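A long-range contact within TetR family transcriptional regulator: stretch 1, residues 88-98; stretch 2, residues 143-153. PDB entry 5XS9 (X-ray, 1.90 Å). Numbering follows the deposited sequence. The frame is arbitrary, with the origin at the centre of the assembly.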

# COMPACT_ATOMS: atom_id res chain seq x y z
N SER A 88 14.65 -5.13 0.98
CA SER A 88 15.80 -5.94 0.54
C SER A 88 15.63 -6.45 -0.84
O SER A 88 16.58 -6.96 -1.36
CB SER A 88 15.99 -7.17 1.50
OG SER A 88 16.40 -6.64 2.70
N HIS A 89 14.40 -6.45 -1.41
CA HIS A 89 14.17 -6.87 -2.76
C HIS A 89 13.40 -5.84 -3.53
O HIS A 89 12.52 -5.21 -2.97
CB HIS A 89 13.40 -8.17 -2.75
CG HIS A 89 14.12 -9.23 -1.99
ND1 HIS A 89 15.13 -9.99 -2.54
CD2 HIS A 89 14.07 -9.57 -0.67
CE1 HIS A 89 15.64 -10.79 -1.63
NE2 HIS A 89 15.03 -10.54 -0.48
N THR A 90 13.76 -5.66 -4.81
CA THR A 90 13.01 -4.84 -5.74
C THR A 90 11.48 -5.22 -5.76
O THR A 90 11.09 -6.39 -5.89
CB THR A 90 13.53 -5.01 -7.16
OG1 THR A 90 14.96 -4.87 -7.16
CG2 THR A 90 12.89 -3.94 -8.19
N ASP A 91 10.65 -4.22 -5.56
CA ASP A 91 9.18 -4.34 -5.58
C ASP A 91 8.68 -5.29 -4.46
O ASP A 91 7.57 -5.80 -4.48
CB ASP A 91 8.69 -4.74 -6.91
CG ASP A 91 8.98 -3.68 -7.98
OD1 ASP A 91 8.88 -2.45 -7.76
OD2 ASP A 91 9.20 -4.13 -9.08
N GLY A 92 9.49 -5.44 -3.43
CA GLY A 92 9.18 -6.42 -2.37
C GLY A 92 7.92 -6.10 -1.57
O GLY A 92 7.12 -6.99 -1.31
N ALA A 93 7.74 -4.81 -1.23
CA ALA A 93 6.57 -4.46 -0.53
C ALA A 93 5.32 -4.70 -1.38
O ALA A 93 4.34 -5.17 -0.87
CB ALA A 93 6.65 -3.02 -0.00
N GLU A 94 5.37 -4.38 -2.66
CA GLU A 94 4.23 -4.60 -3.57
C GLU A 94 3.92 -6.09 -3.72
O GLU A 94 2.76 -6.50 -3.77
CB GLU A 94 4.52 -4.03 -4.96
CG GLU A 94 3.36 -4.12 -5.91
CD GLU A 94 3.73 -3.69 -7.35
OE1 GLU A 94 4.71 -2.94 -7.51
OE2 GLU A 94 3.06 -4.13 -8.31
N LEU A 95 4.96 -6.88 -3.82
CA LEU A 95 4.80 -8.32 -4.04
C LEU A 95 4.20 -8.93 -2.77
O LEU A 95 3.25 -9.71 -2.87
CB LEU A 95 6.16 -8.94 -4.38
CG LEU A 95 6.16 -10.40 -4.91
CD1 LEU A 95 7.33 -10.69 -5.78
CD2 LEU A 95 6.18 -11.30 -3.70
N VAL A 96 4.70 -8.56 -1.59
CA VAL A 96 4.12 -9.07 -0.30
C VAL A 96 2.71 -8.58 -0.08
O VAL A 96 1.85 -9.39 0.34
CB VAL A 96 5.00 -8.84 0.89
CG1 VAL A 96 4.32 -9.24 2.16
CG2 VAL A 96 6.32 -9.62 0.67
N SER A 97 2.42 -7.32 -0.44
CA SER A 97 1.01 -6.82 -0.42
C SER A 97 0.07 -7.65 -1.22
O SER A 97 -1.01 -7.96 -0.72
CB SER A 97 0.84 -5.37 -0.86
OG SER A 97 1.69 -4.60 -0.04
N ALA A 98 0.42 -7.90 -2.48
CA ALA A 98 -0.47 -8.66 -3.34
C ALA A 98 -0.57 -10.12 -2.87
O ALA A 98 -1.67 -10.73 -2.95
CB ALA A 98 -0.08 -8.55 -4.83
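Stretch 2, residues 143-153: FTVDEQSRLQW

The first turn of a helix leaves backbone amides without partners in their own helix, and a side chain from a neighbouring helix can supply the missing acceptor. The contact described here is a compact example. Stretch 2 is helical throughout, from Phe143 to Trp153, within a longer helix. Stretch 1 enters through a type II turn from His89 to Gly92, closed by the bond from Gly92 N to His89 O (3.1 Å), and becomes helical at Gly92. The two helices run roughly antiparallel, with 147° between their N-to-C directions (signed crossing angle -147°), and their axes approach to 8.5 Å. The register follows from this direction: Thr90 lies nearest Gln152, Asp91 nearest Gln148, and Ala93 nearest Val145, where the CA atoms are 5.1 Å apart.

So close a backbone approach is accommodated by the small side chain of Ala93, which points toward stretch 2. Its CB lies 3.7 Å from Thr144 CG2 and 3.8 Å from Val145 CG2. One turn on, Ser97 OG comes within 3.8 Å of Val145 CG2, but its hydrogen bond goes back to Ala93 O (2.8 Å), within its own helix.

Gln148 is the polar centre of the contact. Extended through chi1 and chi2, both t, it brings OE1 to the start of the opposing helix, where the oxygen accepts a nearly linear hydrogen bond from Ala93 N (2.9 Å, 167°). Gly92 N is also close to OE1, at 3.3 Å, but poorly angled for a bond. A water extends the arrangement, donating to Gln148 OE1 (2.7 Å) and accepting from Glu94 N (2.9 Å). Two successive amides of the first turn are thus served by one carbonyl oxygen, directly and through water. The side chain of Gln152 packs beside Thr90 and Asp91, bordering the turn.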

# COMPACT_ATOMS: atom_id res chain seq x y z
N PHE A 143 3.17 2.21 3.92
CA PHE A 143 4.40 3.01 4.15
C PHE A 143 5.49 2.54 3.22
O PHE A 143 6.09 3.35 2.52
CB PHE A 143 4.86 2.91 5.58
CG PHE A 143 6.09 3.73 5.90
CD1 PHE A 143 5.96 4.97 6.50
CD2 PHE A 143 7.34 3.29 5.54
CE1 PHE A 143 7.03 5.75 6.81
CE2 PHE A 143 8.47 4.08 5.83
CZ PHE A 143 8.31 5.29 6.50
N THR A 144 5.71 1.26 3.18
CA THR A 144 6.86 0.67 2.50
C THR A 144 6.66 0.57 0.98
O THR A 144 7.62 0.79 0.26
CB THR A 144 7.26 -0.69 3.09
OG1 THR A 144 7.37 -0.58 4.54
CG2 THR A 144 8.56 -1.10 2.53
N VAL A 145 5.44 0.33 0.47
CA VAL A 145 5.18 0.48 -0.92
C VAL A 145 5.50 1.90 -1.36
O VAL A 145 6.10 2.10 -2.42
CB VAL A 145 3.69 0.11 -1.29
CG1 VAL A 145 3.40 0.48 -2.74
CG2 VAL A 145 3.42 -1.39 -1.06
N ASP A 146 5.08 2.90 -0.60
CA ASP A 146 5.28 4.27 -0.98
C ASP A 146 6.79 4.61 -0.97
O ASP A 146 7.33 5.19 -1.93
CB ASP A 146 4.54 5.15 -0.00
CG ASP A 146 4.71 6.66 -0.28
OD1 ASP A 146 3.99 7.20 -1.08
OD2 ASP A 146 5.56 7.30 0.34
N GLU A 147 7.47 4.18 0.09
CA GLU A 147 8.94 4.42 0.26
C GLU A 147 9.78 3.80 -0.89
O GLU A 147 10.63 4.43 -1.50
CB GLU A 147 9.37 3.89 1.62
CG GLU A 147 10.86 3.97 1.91
CD GLU A 147 11.20 3.37 3.27
OE1 GLU A 147 10.53 2.41 3.74
OE2 GLU A 147 12.14 3.86 3.85
N GLN A 148 9.47 2.59 -1.22
CA GLN A 148 10.20 1.85 -2.23
C GLN A 148 9.89 2.31 -3.64
O GLN A 148 10.79 2.39 -4.48
CB GLN A 148 9.95 0.37 -1.96
CG GLN A 148 10.65 -0.61 -2.81
CD GLN A 148 10.52 -2.00 -2.21
OE1 GLN A 148 9.39 -2.51 -2.00
NE2 GLN A 148 11.65 -2.63 -1.95
N SER A 149 8.64 2.69 -3.94
CA SER A 149 8.41 3.32 -5.16
C SER A 149 9.25 4.58 -5.31
O SER A 149 9.78 4.83 -6.38
CB SER A 149 6.97 3.80 -5.33
OG SER A 149 6.19 2.68 -5.16
N ARG A 150 9.24 5.43 -4.32
CA ARG A 150 10.03 6.64 -4.38
C ARG A 150 11.54 6.40 -4.54
O ARG A 150 12.16 7.04 -5.35
CB ARG A 150 9.73 7.55 -3.21
CG ARG A 150 8.30 8.08 -3.31
CD ARG A 150 8.01 9.18 -2.30
NE ARG A 150 7.56 8.67 -1.06
CZ ARG A 150 8.33 8.53 0.05
NH1 ARG A 150 9.61 8.94 0.08
NH2 ARG A 150 7.80 7.96 1.15
N LEU A 151 12.09 5.44 -3.82
CA LEU A 151 13.53 5.13 -3.91
C LEU A 151 13.84 4.57 -5.29
O LEU A 151 14.86 4.93 -5.87
CB LEU A 151 13.97 4.10 -2.84
CG LEU A 151 14.03 4.48 -1.36
CD1 LEU A 151 14.17 3.23 -0.45
CD2 LEU A 151 15.21 5.47 -1.20
N GLN A 152 12.96 3.74 -5.84
CA GLN A 152 13.22 3.06 -7.13
C GLN A 152 13.18 4.06 -8.26
O GLN A 152 13.98 3.98 -9.19
CB GLN A 152 12.27 1.88 -7.43
CG GLN A 152 12.66 0.70 -6.57
CD GLN A 152 11.65 -0.42 -6.56
OE1 GLN A 152 10.64 -0.43 -7.30
NE2 GLN A 152 11.92 -1.40 -5.70
N TRP A 153 12.26 5.00 -8.17
CA TRP A 153 12.15 6.00 -9.19
C TRP A 153 13.36 6.94 -9.10
O TRP A 153 14.02 7.18 -10.10
CB TRP A 153 10.81 6.76 -9.10
CG TRP A 153 9.62 5.89 -9.50
CD1 TRP A 153 9.62 4.80 -10.36
CD2 TRP A 153 8.24 6.06 -9.07
NE1 TRP A 153 8.34 4.28 -10.46
CE2 TRP A 153 7.48 5.03 -9.70
CE3 TRP A 153 7.59 6.97 -8.22
CZ2 TRP A 153 6.07 4.88 -9.48
CZ3 TRP A 153 6.19 6.82 -8.00
CH2 TRP A 153 5.44 5.78 -8.63
O HOH W 1 7.15 -2.28 -3.53